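Local coordinates for spondin-1 (Homo sapiens, PDB 3COO), which is a secreted extracellular-matrix glycoprotein linked to cell adhesion, whose reelin-N domain, the part in this structure, binds heparin, at residues I25-G30 / N79-K84; E19-R24 / D83-H88. One frame throughout, in Å; residues are numbered along the deposited sequence.

Contact 1: residues I25-G30 / N79-K84; sequences ILRAQG and NREGDK
E81 meets R27 through a fold of its own chain: CG leaves anti to the backbone N (chi1 -179°) and the chain bends at chi2, bringing the carboxylate back to the backbone of R27. In R27, CG beside the backbone N (chi1 -78°) and an extended chi2 carry CD past R80 O, 3.6 Å away, and the turn at chi3 then directs the guanidinium. The contact lies in the Reeler domain, a beta-sandwich of the E-set clan, where the short strand 25-27 pairs in parallel with strand 147-149 and meets the loop that follows strand 72-77. R27 N donates to E81 OE2 at 2.8 Å in a nearly straight bond (174°), reaching the oxygen from above the carboxylate plane. E81 thus takes a backbone N-H of strand 25-27 with a side chain, while the strand pairing uses the backbones of L26 (with I147 and F149) and A28 (with F149). R27 NE forms a salt bridge with D151; its NH2 reaches E81 through water, giving a bond to a water in the guanidinium plane that donates to OE1. With an alanine in place of E81, R27 N would probably lose its acceptor and the bridging water one of its protein partners. G82 lies against I25, with its O 3.5 Å from I25 CG2, and its backbone angles call for glycine in themselves. Farther along, L26 CD2 packs at 3.8 Å against D83 CB, which also rests 3.2 Å from I25 O.

Contact 2: residues E19-R24 / D83-H88; sequences EGYCSR and DKEEDH
Y21 and E85 extend side by side in the same direction, E85 OE1 coming to 3.4 Å from Y21 CD2 with the carboxylate and ring planes 62° apart. The glutamate gets there with CG anti to its backbone N (chi1 -167°) and a bend at chi2, and its chain also touches P107 and V108. Y21 and C22 are the central residues of a type II beta turn from G20 to S23, facing the short 3-10 segment 85-87. C22, at positive phi, has its CB directed toward the loop; with chi1 -51° its SG is beside its own N, disulfide-bonded to C106 and 4.6 Å from the centroid of the H88 ring, which it approaches obliquely. The ring's rotation is probably fixed by NE2, bonded to G82 O. Between the backbones C22 O takes a CA-H...O contact from D83 CA at 3.1 Å. Two waters do the rest: both donate to Y21 O, one also donating to D83 O and the other accepting from E85 N at 3.0 Å. The turn and the loop are therefore joined by water, sulfur and van der Waals contacts instead of direct conventional hydrogen bonds, while the disulfide ties the turn covalently to C106.

In the fold
Contacts 1 and 2 lie on the same side of the chain's centre, their own centres about 10 Å apart, and share D83 and K84: residues 79-88 form one continuous loop that faces first strand 25-27, then the turn leading into it. Contact 1 is partly buried and has a direct charged-group-to-backbone bond on a paired strand; contact 2 is a surface contact whose polar links run through water, although the disulfide-bonded C22 within it is buried. The loop is also braced across the two contacts. R80 forms a salt bridge with D87, whose other carboxylate oxygen accepts from G82 N, so that G82 is held at both N and O by residues of 83-88.

Contact 1: residues I25-G30 / N79-K84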
loop_
_atom_site.group_PDB
_atom_site.type_symbol
_atom_site.label_atom_id
_atom_site.label_comp_id
_atom_site.label_asym_id
_atom_site.label_seq_id
_atom_site.Cartn_x
_atom_site.Cartn_y
_atom_site.Cartn_z
ATOM N N ILE A 25 1.631 17.933 1.939
ATOM C CA ILE A 25 2.892 17.282 2.321
ATOM C C ILE A 25 3.283 17.912 3.661
ATOM O O ILE A 25 3.588 19.097 3.715
ATOM C CB ILE A 25 4.018 17.537 1.263
ATOM C CG1 ILE A 25 3.711 16.855 -0.090
ATOM C CG2 ILE A 25 5.413 17.082 1.766
ATOM C CD1 ILE A 25 3.614 15.355 -0.060
ATOM N N LEU A 26 3.265 17.126 4.734
ATOM C CA LEU A 26 3.408 17.682 6.100
ATOM C C LEU A 26 4.380 16.840 6.900
ATOM O O LEU A 26 4.670 15.717 6.481
ATOM C CB LEU A 26 2.045 17.710 6.804
ATOM C CG LEU A 26 0.901 18.537 6.196
ATOM C CD1 LEU A 26 -0.344 18.449 7.059
ATOM C CD2 LEU A 26 1.343 19.994 6.029
ATOM N N ARG A 27 4.890 17.369 8.028
ATOM C CA ARG A 27 5.753 16.589 8.932
ATOM C C ARG A 27 4.881 16.023 10.013
ATOM O O ARG A 27 4.110 16.762 10.610
ATOM C CB ARG A 27 6.790 17.449 9.646
ATOM C CG ARG A 27 7.975 17.845 8.889
ATOM C CD ARG A 27 8.641 18.998 9.644
ATOM N NE ARG A 27 9.585 18.526 10.646
ATOM C CZ ARG A 27 10.465 19.303 11.273
ATOM N NH1 ARG A 27 11.285 18.758 12.156
ATOM N NH2 ARG A 27 10.499 20.624 11.054
ATOM N N ALA A 28 5.034 14.742 10.315
ATOM C CA ALA A 28 4.397 14.167 11.488
ATOM C C ALA A 28 4.918 14.826 12.775
ATOM O O ALA A 28 6.129 15.051 12.916
ATOM C CB ALA A 28 4.614 12.645 11.489
ATOM N N GLN A 29 3.994 15.214 13.672
ATOM C CA GLN A 29 4.318 15.700 15.023
ATOM C C GLN A 29 3.922 14.582 16.021
ATOM O O GLN A 29 2.915 13.891 15.818
ATOM C CB GLN A 29 3.565 17.015 15.388
ATOM C CG GLN A 29 3.389 18.035 14.241
ATOM C CD GLN A 29 3.077 19.456 14.715
ATOM O OE1 GLN A 29 2.498 19.656 15.783
ATOM N NE2 GLN A 29 3.461 20.453 13.912
ATOM N N GLY A 30 4.699 14.408 17.094
ATOM C CA GLY A 30 4.577 13.204 17.941
ATOM C C GLY A 30 5.043 11.955 17.187
ATOM O O GLY A 30 5.311 12.018 15.975
ATOM N N ASN A 79 14.759 21.156 8.536
ATOM C CA ASN A 79 13.932 22.039 9.388
ATOM C C ASN A 79 12.783 22.786 8.674
ATOM O O ASN A 79 12.256 23.784 9.188
ATOM C CB ASN A 79 14.802 23.062 10.126
ATOM C CG ASN A 79 15.720 22.436 11.160
ATOM O OD1 ASN A 79 16.880 22.827 11.285
ATOM N ND2 ASN A 79 15.203 21.478 11.916
ATOM N N ARG A 80 12.421 22.320 7.491
ATOM C CA ARG A 80 11.284 22.844 6.739
ATOM C C ARG A 80 10.120 21.857 6.777
ATOM O O ARG A 80 10.341 20.681 6.918
ATOM C CB ARG A 80 11.680 23.107 5.297
ATOM C CG ARG A 80 12.690 24.226 5.167
ATOM C CD ARG A 80 12.131 25.558 5.662
ATOM N NE ARG A 80 13.046 26.599 5.223
ATOM C CZ ARG A 80 12.992 27.206 4.040
ATOM N NH1 ARG A 80 12.016 26.932 3.179
ATOM N NH2 ARG A 80 13.924 28.103 3.730
ATOM N N GLU A 81 8.887 22.352 6.663
ATOM C CA GLU A 81 7.700 21.493 6.780
ATOM C C GLU A 81 7.438 20.633 5.555
ATOM O O GLU A 81 7.055 19.468 5.683
ATOM C CB GLU A 81 6.454 22.329 7.085
ATOM C CG GLU A 81 5.206 21.464 7.249
ATOM C CD GLU A 81 5.095 20.918 8.665
ATOM O OE1 GLU A 81 5.810 21.466 9.586
ATOM O OE2 GLU A 81 4.252 19.999 8.868
ATOM N N GLY A 82 7.616 21.207 4.372
ATOM C CA GLY A 82 7.467 20.456 3.128
ATOM C C GLY A 82 6.232 20.908 2.359
ATOM O O GLY A 82 6.044 20.519 1.209
ATOM N N ASP A 83 5.406 21.752 2.980
ATOM C CA ASP A 83 4.097 22.102 2.421
ATOM C C ASP A 83 4.100 23.334 1.526
ATOM O O ASP A 83 3.020 23.885 1.229
ATOM C CB ASP A 83 3.030 22.238 3.527
ATOM C CG ASP A 83 3.316 23.377 4.467
ATOM O OD1 ASP A 83 4.501 23.754 4.595
ATOM O OD2 ASP A 83 2.363 23.905 5.050
ATOM N N LYS A 84 5.300 23.790 1.188
ATOM C CA LYS A 84 5.571 24.829 0.198
ATOM C C LYS A 84 6.682 24.294 -0.699
ATOM O O LYS A 84 7.655 23.696 -0.218
ATOM C CB LYS A 84 6.049 26.157 0.860
ATOM C CG LYS A 84 5.163 26.619 2.030
ATOM C CD LYS A 84 4.332 27.883 1.722
ATOM C CE LYS A 84 2.922 27.801 2.341
ATOM N NZ LYS A 84 2.016 28.871 1.825
HETATM O O HOH W 1 7.396 16.728 5.398
HETATM O O HOH W 2 8.578 22.187 9.911
#

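Contact 2: residues E19-R24 / D83-H88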
loop_
_atom_site.group_PDB
_atom_site.type_symbol
_atom_site.label_atom_id
_atom_site.label_comp_id
_atom_site.label_asym_id
_atom_site.label_seq_id
_atom_site.Cartn_x
_atom_site.Cartn_y
_atom_site.Cartn_z
ATOM N N GLU A 19 -4.615 27.066 -1.367
ATOM C CA GLU A 19 -4.491 25.684 -1.893
ATOM C C GLU A 19 -3.252 25.400 -2.750
ATOM O O GLU A 19 -3.350 24.681 -3.750
ATOM C CB GLU A 19 -5.702 25.399 -2.788
ATOM C CG GLU A 19 -6.029 26.592 -3.735
ATOM C CD GLU A 19 -7.274 26.384 -4.576
ATOM O OE1 GLU A 19 -7.227 25.515 -5.481
ATOM O OE2 GLU A 19 -8.285 27.088 -4.336
ATOM N N GLY A 20 -2.091 25.922 -2.370
ATOM C CA GLY A 20 -0.900 25.796 -3.208
ATOM C C GLY A 20 -0.390 24.383 -3.492
ATOM O O GLY A 20 -0.883 23.393 -2.939
ATOM N N TYR A 21 0.597 24.294 -4.372
ATOM C CA TYR A 21 1.325 23.059 -4.558
ATOM C C TYR A 21 1.929 22.607 -3.227
ATOM O O TYR A 21 2.430 23.447 -2.453
ATOM C CB TYR A 21 2.461 23.244 -5.585
ATOM C CG TYR A 21 2.020 23.248 -7.042
ATOM C CD1 TYR A 21 1.025 22.378 -7.499
ATOM C CD2 TYR A 21 2.625 24.104 -7.970
ATOM C CE1 TYR A 21 0.610 22.379 -8.839
ATOM C CE2 TYR A 21 2.228 24.105 -9.320
ATOM C CZ TYR A 21 1.220 23.240 -9.742
ATOM O OH TYR A 21 0.826 23.231 -11.066
ATOM N N CYS A 22 1.871 21.293 -2.969
ATOM C CA CYS A 22 2.478 20.660 -1.788
ATOM C C CYS A 22 1.734 20.911 -0.469
ATOM O O CYS A 22 2.192 20.496 0.587
ATOM C CB CYS A 22 3.985 21.015 -1.689
ATOM S SG CYS A 22 4.850 20.680 -3.272
ATOM N N SER A 23 0.538 21.505 -0.540
ATOM C CA SER A 23 -0.242 21.793 0.665
ATOM C C SER A 23 -0.528 20.515 1.454
ATOM O O SER A 23 -0.787 20.563 2.639
ATOM C CB SER A 23 -1.530 22.516 0.304
ATOM O OG SER A 23 -2.392 21.602 -0.370
ATOM N N ARG A 24 -0.429 19.358 0.807
ATOM C CA ARG A 24 -0.754 18.086 1.466
ATOM C C ARG A 24 0.480 17.288 1.905
ATOM O O ARG A 24 0.365 16.128 2.278
ATOM C CB ARG A 24 -1.644 17.224 0.553
ATOM C CG ARG A 24 -3.005 17.867 0.295
ATOM C CD ARG A 24 -3.711 16.997 -0.707
ATOM N NE ARG A 24 -4.921 17.602 -1.253
ATOM C CZ ARG A 24 -5.700 16.980 -2.139
ATOM N NH1 ARG A 24 -5.397 15.746 -2.545
ATOM N NH2 ARG A 24 -6.779 17.584 -2.608
ATOM N N ASP A 83 5.406 21.752 2.980
ATOM C CA ASP A 83 4.097 22.102 2.421
ATOM C C ASP A 83 4.100 23.334 1.526
ATOM O O ASP A 83 3.020 23.885 1.229
ATOM C CB ASP A 83 3.030 22.238 3.527
ATOM C CG ASP A 83 3.316 23.377 4.467
ATOM O OD1 ASP A 83 4.501 23.754 4.595
ATOM O OD2 ASP A 83 2.363 23.905 5.050
ATOM N N LYS A 84 5.300 23.790 1.188
ATOM C CA LYS A 84 5.571 24.829 0.198
ATOM C C LYS A 84 6.682 24.294 -0.699
ATOM O O LYS A 84 7.655 23.696 -0.218
ATOM C CB LYS A 84 6.049 26.157 0.860
ATOM C CG LYS A 84 5.163 26.619 2.030
ATOM C CD LYS A 84 4.332 27.883 1.722
ATOM C CE LYS A 84 2.922 27.801 2.341
ATOM N NZ LYS A 84 2.016 28.871 1.825
ATOM N N GLU A 85 6.544 24.541 -1.997
ATOM C CA GLU A 85 7.511 24.092 -3.002
ATOM C C GLU A 85 8.922 24.566 -2.645
ATOM O O GLU A 85 9.895 23.827 -2.802
ATOM C CB GLU A 85 7.087 24.646 -4.363
ATOM C CG GLU A 85 7.770 24.048 -5.583
ATOM C CD GLU A 85 6.729 23.599 -6.620
ATOM O OE1 GLU A 85 5.921 24.447 -7.093
ATOM O OE2 GLU A 85 6.685 22.383 -6.925
ATOM N N GLU A 86 9.018 25.796 -2.125
ATOM C CA GLU A 86 10.313 26.361 -1.747
ATOM C C GLU A 86 11.031 25.592 -0.626
ATOM O O GLU A 86 12.241 25.722 -0.451
ATOM C CB GLU A 86 10.153 27.835 -1.398
ATOM C CG GLU A 86 9.560 28.623 -2.564
ATOM C CD GLU A 86 8.046 28.892 -2.442
ATOM O OE1 GLU A 86 7.695 30.092 -2.562
ATOM O OE2 GLU A 86 7.211 27.952 -2.241
ATOM N N ASP A 87 10.283 24.766 0.101
ATOM C CA ASP A 87 10.858 23.888 1.121
ATOM C C ASP A 87 11.688 22.746 0.541
ATOM O O ASP A 87 12.451 22.118 1.287
ATOM C CB ASP A 87 9.756 23.277 2.012
ATOM C CG ASP A 87 9.108 24.281 2.944
ATOM O OD1 ASP A 87 9.634 25.386 3.110
ATOM O OD2 ASP A 87 8.080 23.936 3.530
ATOM N N HIS A 88 11.524 22.451 -0.765
ATOM C CA HIS A 88 12.035 21.238 -1.327
ATOM C C HIS A 88 13.414 21.503 -1.952
ATOM O O HIS A 88 13.738 22.663 -2.283
ATOM C CB HIS A 88 11.035 20.626 -2.355
ATOM C CG HIS A 88 9.766 20.112 -1.730
ATOM N ND1 HIS A 88 9.360 18.803 -1.845
ATOM C CD2 HIS A 88 8.825 20.729 -0.968
ATOM C CE1 HIS A 88 8.232 18.631 -1.182
ATOM N NE2 HIS A 88 7.885 19.781 -0.635
HETATM O O HOH W 3 3.978 25.774 -2.887
HETATM O O HOH W 4 1.362 25.224 -0.453
#